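Local atomic coordinates of Ufm1-specific protease (Caenorhabditis elegans, PDB entry 5EJJ), a protein that acts as a thiol protease that recognises the ubiquitin-like modifier UFM1 and hydrolyses the peptide bond at its C-terminal glycine, removing it from target proteins. Residues Phe162-Asn166 against Ile200-Gln206; His421-Gln425 against Gly440-Trp444; Thr514-Asp520 against Trp537-Ala543. Numbering follows the deposited sequence.

Interactions 1 and 3 are both antiparallel strand pairings held by backbone hydrogen bonds, but they belong to different sheets, with centres 43 Å apart. Interaction 3 has the larger buried area, 753 Å² against 556 Å², and half of its residues are buried; it carries Asp-520 of the probable catalytic site. Interaction 1 lies away from that site and buries only Tyr-164, Ile-200 and Phe-202. Interaction 2 contrasts with both: a polar surface touch of 185 Å² between a short helix and a loop, in which side chains do the work. It shares the C78 peptidase region with interaction 3, their nearest atoms being about 13 Å apart.

Interaction 1. Residues Phe162-Asn166 against Ile200-Gln206; sequences FTYLN and IEFTAMQ
Phe-202 lays one face of its ring against Asn-166 CB (CD2 to CB 4.1 Å) and also reaches Tyr-164, its CD2 lying 3.9 Å from Tyr-164 CB; both Phe-202 and Tyr-164 are buried, each with chi1 in the m well. Strands 163-166 and 203-205 run antiparallel, axes 4.7 Å apart at closest approach and N-to-C directions at 148°; strand 199-205 is interrupted around Phe-202. Thr-163 and Met-205 form a hydrogen-bonded pair, N to O 3.0 Å from Thr-163 to Met-205 and 2.8 Å from Met-205 N back to Thr-163 O. Tyr-164 faces Ala-204 in a non-hydrogen-bonded pair (CA-CA 4.6 Å), and Leu-165 pairs with Thr-203 through Leu-165 N to Thr-203 O at 3.0 Å and Thr-203 N to Leu-165 O at 2.8 Å. Beyond that pair the Asn-166 side chain, chi1 t, takes over: its ND2 donates to Glu-201 O at 2.9 Å.

Thr-163, Leu-165, Thr-203 and Met-205 share one face, where Met-205 CE meets Leu-165 CB at 3.7 Å. On the other, Ala-204 CB lies 3.7 Å from Tyr-164 CD2, and Tyr-164 and Ala-204 both touch Ser-131 of strand 127-139. Strand 199-205 thus sits between strands 163-166 and 127-139 in a mixed five-stranded sheet, while 163-166 pairs on its far side with 171-173. Main-chain bonds set the register here, and an asparagine amide carries the pairing one step past them, to the carbonyl of Glu-201, with apolar packing on both faces and no charged pair across the strands.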
loop_
_atom_site.group_PDB
_atom_site.type_symbol
_atom_site.label_atom_id
_atom_site.label_comp_id
_atom_site.label_asym_id
_atom_site.label_seq_id
_atom_site.Cartn_x
_atom_site.Cartn_y
_atom_site.Cartn_z
ATOM N N PHE A 162 -3.595 -27.885 -7.570
ATOM C CA PHE A 162 -2.328 -27.190 -7.754
ATOM C C PHE A 162 -1.381 -27.478 -6.589
ATOM O O PHE A 162 -1.803 -27.834 -5.491
ATOM C CB PHE A 162 -2.530 -25.691 -7.832
ATOM C CG PHE A 162 -3.385 -25.242 -8.967
ATOM C CD1 PHE A 162 -3.692 -26.090 -10.012
ATOM C CD2 PHE A 162 -3.878 -23.944 -8.996
ATOM C CE1 PHE A 162 -4.480 -25.649 -11.060
ATOM C CE2 PHE A 162 -4.663 -23.499 -10.042
ATOM C CZ PHE A 162 -4.964 -24.352 -11.068
ATOM N N THR A 163 -0.094 -27.281 -6.833
ATOM C CA THR A 163 0.946 -27.506 -5.847
ATOM C C THR A 163 1.873 -26.304 -5.873
ATOM O O THR A 163 2.193 -25.773 -6.943
ATOM C CB THR A 163 1.743 -28.760 -6.208
ATOM O OG1 THR A 163 0.899 -29.902 -6.045
ATOM C CG2 THR A 163 2.995 -28.917 -5.335
ATOM N N TYR A 164 2.282 -25.839 -4.702
ATOM C CA TYR A 164 3.150 -24.674 -4.658
ATOM C C TYR A 164 4.450 -25.084 -3.998
ATOM O O TYR A 164 4.459 -25.760 -2.965
ATOM C CB TYR A 164 2.493 -23.499 -3.913
ATOM C CG TYR A 164 1.112 -23.125 -4.425
ATOM C CD1 TYR A 164 -0.023 -23.784 -3.954
ATOM C CD2 TYR A 164 0.946 -22.112 -5.382
ATOM C CE1 TYR A 164 -1.270 -23.459 -4.414
ATOM C CE2 TYR A 164 -0.305 -21.780 -5.855
ATOM C CZ TYR A 164 -1.405 -22.460 -5.361
ATOM O OH TYR A 164 -2.653 -22.130 -5.807
ATOM N N LEU A 165 5.550 -24.652 -4.592
ATOM C CA LEU A 165 6.834 -25.175 -4.212
ATOM C C LEU A 165 7.874 -24.071 -4.092
ATOM O O LEU A 165 8.011 -23.250 -4.998
ATOM C CB LEU A 165 7.261 -26.173 -5.273
ATOM C CG LEU A 165 8.412 -27.066 -4.850
ATOM C CD1 LEU A 165 7.856 -28.236 -3.996
ATOM C CD2 LEU A 165 9.205 -27.504 -6.093
ATOM N N ASN A 166 8.590 -24.039 -2.968
ATOM C CA ASN A 166 9.748 -23.159 -2.817
ATOM C C ASN A 166 10.963 -24.047 -2.664
ATOM O O ASN A 166 11.036 -24.843 -1.723
ATOM C CB ASN A 166 9.623 -22.245 -1.590
ATOM C CG ASN A 166 10.873 -21.368 -1.373
ATOM O OD1 ASN A 166 11.918 -21.855 -0.954
ATOM N ND2 ASN A 166 10.759 -20.079 -1.655
ATOM N N ILE A 200 7.241 -14.881 1.054
ATOM C CA ILE A 200 7.712 -16.205 0.640
ATOM C C ILE A 200 7.201 -16.528 -0.786
ATOM O O ILE A 200 6.018 -16.848 -0.971
ATOM C CB ILE A 200 7.179 -17.304 1.601
ATOM C CG1 ILE A 200 7.396 -16.905 3.048
ATOM C CG2 ILE A 200 7.820 -18.654 1.345
ATOM C CD1 ILE A 200 6.145 -16.416 3.709
ATOM N N GLU A 201 8.077 -16.452 -1.789
ATOM C CA GLU A 201 7.698 -16.747 -3.177
ATOM C C GLU A 201 7.673 -18.242 -3.519
ATOM O O GLU A 201 8.619 -18.944 -3.207
ATOM C CB GLU A 201 8.665 -16.048 -4.112
ATOM C CG GLU A 201 8.383 -16.239 -5.582
ATOM C CD GLU A 201 9.005 -15.122 -6.438
ATOM O OE1 GLU A 201 9.574 -15.447 -7.509
ATOM O OE2 GLU A 201 8.917 -13.920 -6.043
ATOM N N PHE A 202 6.600 -18.725 -4.160
ATOM C CA PHE A 202 6.515 -20.129 -4.629
ATOM C C PHE A 202 6.349 -20.268 -6.142
ATOM O O PHE A 202 5.985 -19.321 -6.847
ATOM C CB PHE A 202 5.345 -20.885 -4.019
ATOM C CG PHE A 202 5.393 -21.014 -2.537
ATOM C CD1 PHE A 202 5.174 -19.911 -1.721
ATOM C CD2 PHE A 202 5.563 -22.256 -1.949
ATOM C CE1 PHE A 202 5.156 -20.040 -0.339
ATOM C CE2 PHE A 202 5.553 -22.409 -0.558
ATOM C CZ PHE A 202 5.350 -21.300 0.243
ATOM N N THR A 203 6.606 -21.477 -6.631
ATOM C CA THR A 203 6.332 -21.800 -8.021
ATOM C C THR A 203 5.061 -22.625 -8.066
ATOM O O THR A 203 4.944 -23.625 -7.351
ATOM C CB THR A 203 7.476 -22.564 -8.658
ATOM O OG1 THR A 203 8.559 -21.659 -8.899
ATOM C CG2 THR A 203 7.027 -23.130 -9.986
ATOM N N ALA A 204 4.084 -22.194 -8.861
ATOM C CA ALA A 204 2.810 -22.913 -8.890
ATOM C C ALA A 204 2.825 -23.948 -10.008
ATOM O O ALA A 204 3.258 -23.672 -11.142
ATOM C CB ALA A 204 1.631 -21.965 -9.037
ATOM N N MET A 205 2.366 -25.146 -9.672
ATOM C CA MET A 205 2.532 -26.281 -10.549
ATOM C C MET A 205 1.281 -27.119 -10.621
ATOM O O MET A 205 0.387 -26.992 -9.798
ATOM C CB MET A 205 3.693 -27.117 -10.056
ATOM C CG MET A 205 4.972 -26.367 -10.194
ATOM S SD MET A 205 6.377 -27.244 -9.573
ATOM C CE MET A 205 5.693 -27.974 -8.088
ATOM N N GLN A 206 1.231 -28.004 -11.597
ATOM C CA GLN A 206 0.078 -28.844 -11.791
ATOM C C GLN A 206 0.545 -30.209 -12.305
ATOM O O GLN A 206 1.632 -30.320 -12.910
ATOM C CB GLN A 206 -0.779 -28.164 -12.825
ATOM C CG GLN A 206 -2.105 -28.743 -13.055
ATOM C CD GLN A 206 -2.782 -28.047 -14.194
ATOM O OE1 GLN A 206 -2.125 -27.391 -15.015
ATOM N NE2 GLN A 206 -4.103 -28.167 -14.254
#

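Interaction 2. Residues His421-Gln425 against Gly440-Trp444; sequences HREIQ and GSRQW
This is a small, polar surface contact in the peptidase C78 domain, a clan CA (papain-like) cysteine protease fold: the short helix 421-425 meets the loop 440-444 that leads into helix 447-457. Only 185 Å² is buried, and residues 428-439 of the connection between them are not modelled. The helix closes with Gln-425 N to His-421 O at 2.8 Å; the loop is irregular, Ser-441 being extended (phi -145°, psi 128°) and Arg-442 turning through a left-handed conformation (78°, 22°). Gln-425, chi1 m and chi2 t, points toward the loop, and its CA is 6.5 Å from that of Gly-440. Arg-422, extended with chi1 to chi3 all t, brings its guanidinium edge to Ser-441, NH1 lying 3.0 Å from OG.

Tyr-398, on helix 396-409, bridges the two segments, its hydroxyl hydrogen-bonding with Gln-425 NE2 and with the carbonyl oxygen of Gln-443. That helix begins at Cys-396, the inferred nucleophile, whose side chain is about 11 Å from that of Gln-443, so the contact lies near the catalytic cysteine but outside the site. The one hydrogen bond assigned between the segments is Ser-441 OG to Gln-425 OE1, 3.3 Å.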
loop_
_atom_site.group_PDB
_atom_site.type_symbol
_atom_site.label_atom_id
_atom_site.label_comp_id
_atom_site.label_asym_id
_atom_site.label_seq_id
_atom_site.Cartn_x
_atom_site.Cartn_y
_atom_site.Cartn_z
ATOM N N HIS A 421 22.389 10.863 -12.562
ATOM C CA HIS A 421 23.091 12.134 -12.473
ATOM C C HIS A 421 23.120 12.785 -13.842
ATOM O O HIS A 421 22.633 13.906 -13.998
ATOM C CB HIS A 421 24.522 11.958 -11.981
ATOM C CG HIS A 421 24.640 11.190 -10.708
ATOM N ND1 HIS A 421 24.408 9.835 -10.636
ATOM C CD2 HIS A 421 24.992 11.578 -9.459
ATOM C CE1 HIS A 421 24.600 9.422 -9.398
ATOM N NE2 HIS A 421 24.960 10.460 -8.663
ATOM N N ARG A 422 23.654 12.066 -14.833
ATOM C CA ARG A 422 23.857 12.635 -16.165
ATOM C C ARG A 422 22.569 13.218 -16.711
ATOM O O ARG A 422 22.570 14.246 -17.404
ATOM C CB ARG A 422 24.419 11.597 -17.143
ATOM C CG ARG A 422 24.530 12.098 -18.593
ATOM C CD ARG A 422 25.655 11.394 -19.344
ATOM N NE ARG A 422 26.083 12.134 -20.532
ATOM C CZ ARG A 422 26.922 13.171 -20.517
ATOM N NH1 ARG A 422 27.424 13.617 -19.367
ATOM N NH2 ARG A 422 27.254 13.771 -21.654
ATOM N N GLU A 423 21.467 12.569 -16.360
ATOM C CA GLU A 423 20.169 12.957 -16.876
ATOM C C GLU A 423 19.629 14.193 -16.166
ATOM O O GLU A 423 18.869 14.977 -16.747
ATOM C CB GLU A 423 19.202 11.790 -16.732
ATOM C CG GLU A 423 17.945 11.952 -17.547
ATOM C CD GLU A 423 17.308 10.626 -17.842
ATOM O OE1 GLU A 423 17.799 9.606 -17.296
ATOM O OE2 GLU A 423 16.332 10.614 -18.624
ATOM N N ILE A 424 20.017 14.345 -14.900
ATOM C CA ILE A 424 19.662 15.523 -14.110
ATOM C C ILE A 424 20.466 16.696 -14.640
ATOM O O ILE A 424 19.905 17.752 -14.961
ATOM C CB ILE A 424 19.969 15.334 -12.591
ATOM C CG1 ILE A 424 19.247 14.104 -12.037
ATOM C CG2 ILE A 424 19.565 16.569 -11.793
ATOM C CD1 ILE A 424 19.690 13.715 -10.651
ATOM N N GLN A 425 21.781 16.486 -14.733
ATOM C CA GLN A 425 22.711 17.442 -15.335
ATOM C C GLN A 425 22.158 18.046 -16.627
ATOM O O GLN A 425 22.075 19.272 -16.761
ATOM C CB GLN A 425 24.072 16.778 -15.551
ATOM C CG GLN A 425 24.782 16.528 -14.235
ATOM C CD GLN A 425 25.904 15.522 -14.327
ATOM O OE1 GLN A 425 26.189 14.997 -15.403
ATOM N NE2 GLN A 425 26.550 15.239 -13.191
ATOM N N GLY A 440 27.151 20.688 -16.485
ATOM C CA GLY A 440 28.410 20.060 -16.857
ATOM C C GLY A 440 28.367 18.557 -16.621
ATOM O O GLY A 440 27.352 17.918 -16.895
ATOM N N SER A 441 29.472 17.996 -16.126
ATOM C CA SER A 441 29.531 16.598 -15.683
ATOM C C SER A 441 30.462 16.441 -14.462
ATOM O O SER A 441 31.600 16.899 -14.483
ATOM C CB SER A 441 29.958 15.671 -16.838
ATOM O OG SER A 441 29.009 14.634 -17.068
ATOM N N ARG A 442 29.947 15.810 -13.406
ATOM C CA ARG A 442 30.610 15.671 -12.083
ATOM C C ARG A 442 30.584 16.906 -11.125
ATOM O O ARG A 442 31.393 16.995 -10.199
ATOM C CB ARG A 442 32.017 15.056 -12.197
ATOM C CG ARG A 442 32.485 14.281 -10.960
ATOM C CD ARG A 442 33.952 13.853 -11.061
ATOM N NE ARG A 442 34.204 13.003 -12.224
ATOM C CZ ARG A 442 35.408 12.572 -12.601
ATOM N NH1 ARG A 442 36.484 12.912 -11.904
ATOM N NH2 ARG A 442 35.536 11.799 -13.678
ATOM N N GLN A 443 29.632 17.823 -11.331
ATOM C CA GLN A 443 29.436 18.994 -10.458
ATOM C C GLN A 443 28.490 18.701 -9.311
ATOM O O GLN A 443 27.368 18.258 -9.538
ATOM C CB GLN A 443 28.782 20.164 -11.207
ATOM C CG GLN A 443 29.499 20.664 -12.431
ATOM C CD GLN A 443 29.419 19.672 -13.573
ATOM O OE1 GLN A 443 30.368 19.515 -14.360
ATOM N NE2 GLN A 443 28.294 18.957 -13.642
ATOM N N TRP A 444 28.909 19.007 -8.088
ATOM C CA TRP A 444 27.977 19.038 -6.966
ATOM C C TRP A 444 26.991 20.192 -7.168
ATOM O O TRP A 444 27.332 21.216 -7.766
ATOM C CB TRP A 444 28.733 19.179 -5.645
ATOM C CG TRP A 444 29.911 20.074 -5.743
ATOM C CD1 TRP A 444 31.206 19.722 -6.016
ATOM C CD2 TRP A 444 29.904 21.486 -5.582
ATOM N NE1 TRP A 444 32.007 20.839 -6.026
ATOM C CE2 TRP A 444 31.230 21.936 -5.764
ATOM C CE3 TRP A 444 28.902 22.421 -5.296
ATOM C CZ2 TRP A 444 31.576 23.278 -5.669
ATOM C CZ3 TRP A 444 29.244 23.750 -5.204
ATOM C CH2 TRP A 444 30.572 24.169 -5.389
#

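Interaction 3. Residues Thr514-Asp520 against Trp537-Ala543; sequences TKFLVLD and WCAWKPA
Strand 514-519 and strand 540-542 pair antiparallel, axes 4.3 Å apart at closest approach and N-to-C directions at 140°. Along 514-520 the even-numbered residues bond to 537-543: Phe-516 N to Lys-541 O 2.6 Å, Lys-541 N to Phe-516 O 2.7 Å, Val-518 N to Ala-539 O 3.2 Å, and Asp-520 N to Trp-537 O 2.9 Å. Ala-539 N to Val-518 O (3.4 Å) and Ala-543 N to Thr-514 O (3.3 Å) are weak. The chain corners at Ala-539. Lys-515, Leu-517 and Leu-519 send their backbone bonds the other way, to strand 499-507. Pro-542, lacking an NH, occupies a non-hydrogen-bonded position opposite Lys-515, so no donor is missed.

Leu-517 CB sits 3.8 Å above the centroid of the Trp-540 six-membered ring, 1° off its normal, a CH-pi contact; Leu-519 CD1 meets Cys-538 SG at 3.7 Å. Lys-541 NZ bonds weakly to Gly-536 O.

Asp-520, chi1 t, lays CG 3.5 Å from Trp-537 CE3 at the ring edge, while its OD1 accepts from His-522 ND1 and its carbonyl from Tyr-381 OH. With Cys-396, Asp-520 and His-522 make up the probable Cys-His-Asp catalytic site, Asp and His coming from the Asp-Pro-His motif of UFM1-specific proteases.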
loop_
_atom_site.group_PDB
_atom_site.type_symbol
_atom_site.label_atom_id
_atom_site.label_comp_id
_atom_site.label_asym_id
_atom_site.label_seq_id
_atom_site.Cartn_x
_atom_site.Cartn_y
_atom_site.Cartn_z
ATOM N N THR A 514 13.265 20.147 20.118
ATOM C CA THR A 514 12.950 19.748 18.747
ATOM C C THR A 514 13.969 18.761 18.177
ATOM O O THR A 514 15.175 18.980 18.276
ATOM C CB THR A 514 12.886 20.974 17.812
ATOM O OG1 THR A 514 14.056 21.781 18.007
ATOM C CG2 THR A 514 11.639 21.814 18.096
ATOM N N LYS A 515 13.479 17.676 17.586
ATOM C CA LYS A 515 14.352 16.728 16.895
ATOM C C LYS A 515 13.963 16.571 15.414
ATOM O O LYS A 515 12.863 16.951 15.007
ATOM C CB LYS A 515 14.386 15.370 17.609
ATOM C CG LYS A 515 14.792 15.449 19.076
ATOM C CD LYS A 515 15.275 14.099 19.610
ATOM C CE LYS A 515 16.528 13.620 18.867
ATOM N NZ LYS A 515 17.170 12.412 19.487
ATOM N N PHE A 516 14.873 16.018 14.612
ATOM C CA PHE A 516 14.684 15.930 13.165
ATOM C C PHE A 516 15.010 14.539 12.630
ATOM O O PHE A 516 16.076 13.987 12.930
ATOM C CB PHE A 516 15.570 16.953 12.456
ATOM C CG PHE A 516 15.166 18.378 12.688
ATOM C CD1 PHE A 516 14.289 19.015 11.825
ATOM C CD2 PHE A 516 15.672 19.088 13.756
ATOM C CE1 PHE A 516 13.917 20.331 12.030
ATOM C CE2 PHE A 516 15.306 20.402 13.964
ATOM C CZ PHE A 516 14.423 21.023 13.102
ATOM N N LEU A 517 14.100 13.979 11.830
ATOM C CA LEU A 517 14.324 12.666 11.219
ATOM C C LEU A 517 15.098 12.795 9.908
ATOM O O LEU A 517 14.578 13.284 8.904
ATOM C CB LEU A 517 13.009 11.905 11.018
ATOM C CG LEU A 517 13.134 10.496 10.415
ATOM C CD1 LEU A 517 14.238 9.674 11.063
ATOM C CD2 LEU A 517 11.816 9.762 10.519
ATOM N N VAL A 518 16.350 12.348 9.928
ATOM C CA VAL A 518 17.257 12.600 8.819
ATOM C C VAL A 518 17.716 11.345 8.100
ATOM O O VAL A 518 18.251 10.413 8.708
ATOM C CB VAL A 518 18.502 13.379 9.274
ATOM C CG1 VAL A 518 19.371 13.710 8.069
ATOM C CG2 VAL A 518 18.094 14.640 10.025
ATOM N N LEU A 519 17.496 11.350 6.793
ATOM C CA LEU A 519 18.011 10.326 5.910
ATOM C C LEU A 519 19.227 10.920 5.187
ATOM O O LEU A 519 19.103 11.871 4.400
ATOM C CB LEU A 519 16.919 9.874 4.935
ATOM C CG LEU A 519 17.207 8.673 4.035
ATOM C CD1 LEU A 519 17.387 7.400 4.838
ATOM C CD2 LEU A 519 16.107 8.510 3.007
ATOM N N ASP A 520 20.397 10.350 5.486
ATOM C CA ASP A 520 21.704 10.869 5.068
ATOM C C ASP A 520 22.175 10.259 3.754
ATOM O O ASP A 520 22.500 9.078 3.699
ATOM C CB ASP A 520 22.739 10.583 6.166
ATOM C CG ASP A 520 24.074 11.268 5.922
ATOM O OD1 ASP A 520 24.676 11.050 4.848
ATOM O OD2 ASP A 520 24.524 12.023 6.816
ATOM N N TRP A 537 22.680 6.875 9.753
ATOM C CA TRP A 537 22.337 7.159 8.353
ATOM C C TRP A 537 20.848 7.343 8.130
ATOM O O TRP A 537 20.415 8.018 7.194
ATOM C CB TRP A 537 22.930 6.096 7.426
ATOM C CG TRP A 537 24.379 5.935 7.698
ATOM C CD1 TRP A 537 25.020 4.795 8.061
ATOM C CD2 TRP A 537 25.370 6.976 7.699
ATOM N NE1 TRP A 537 26.352 5.052 8.272
ATOM C CE2 TRP A 537 26.592 6.385 8.060
ATOM C CE3 TRP A 537 25.343 8.352 7.424
ATOM C CZ2 TRP A 537 27.780 7.113 8.139
ATOM C CZ3 TRP A 537 26.518 9.075 7.515
ATOM C CH2 TRP A 537 27.720 8.455 7.867
ATOM N N CYS A 538 20.076 6.733 9.016
ATOM C CA CYS A 538 18.657 6.992 9.113
ATOM C C CYS A 538 18.316 6.911 10.591
ATOM O O CYS A 538 18.142 5.824 11.146
ATOM C CB CYS A 538 17.860 5.966 8.311
ATOM S SG CYS A 538 16.112 6.383 8.126
ATOM N N ALA A 539 18.273 8.069 11.235
ATOM C CA ALA A 539 17.924 8.137 12.643
ATOM C C ALA A 539 17.476 9.539 12.977
ATOM O O ALA A 539 17.553 10.448 12.141
ATOM C CB ALA A 539 19.099 7.737 13.509
ATOM N N TRP A 540 16.997 9.710 14.200
ATOM C CA TRP A 540 16.541 11.012 14.643
ATOM C C TRP A 540 17.718 11.834 15.133
ATOM O O TRP A 540 18.705 11.287 15.634
ATOM C CB TRP A 540 15.503 10.857 15.738
ATOM C CG TRP A 540 14.227 10.311 15.237
ATOM C CD1 TRP A 540 13.936 8.998 14.977
ATOM C CD2 TRP A 540 13.046 11.055 14.924
ATOM N NE1 TRP A 540 12.642 8.885 14.524
ATOM C CE2 TRP A 540 12.076 10.133 14.485
ATOM C CE3 TRP A 540 12.714 12.413 14.975
ATOM C CZ2 TRP A 540 10.805 10.525 14.101
ATOM C CZ3 TRP A 540 11.453 12.798 14.590
ATOM C CH2 TRP A 540 10.513 11.860 14.158
ATOM N N LYS A 541 17.614 13.148 14.983
ATOM C CA LYS A 541 18.717 14.029 15.323
ATOM C C LYS A 541 18.221 15.226 16.136
ATOM O O LYS A 541 17.066 15.624 16.001
ATOM C CB LYS A 541 19.438 14.475 14.046
ATOM C CG LYS A 541 20.664 13.623 13.684
ATOM C CD LYS A 541 20.330 12.423 12.810
ATOM C CE LYS A 541 21.597 11.676 12.376
ATOM N NZ LYS A 541 22.106 10.713 13.398
ATOM N N PRO A 542 19.091 15.785 17.003
ATOM C CA PRO A 542 18.753 16.946 17.849
ATOM C C PRO A 542 18.989 18.253 17.105
ATOM O O PRO A 542 19.786 18.249 16.172
ATOM C CB PRO A 542 19.755 16.829 18.986
ATOM C CG PRO A 542 20.978 16.238 18.317
ATOM C CD PRO A 542 20.450 15.274 17.284
ATOM N N ALA A 543 18.345 19.345 17.513
ATOM C CA ALA A 543 18.478 20.628 16.800
ATOM C C ALA A 543 19.934 21.096 16.657
ATOM O O ALA A 543 20.249 21.921 15.795
ATOM C CB ALA A 543 17.616 21.715 17.455
#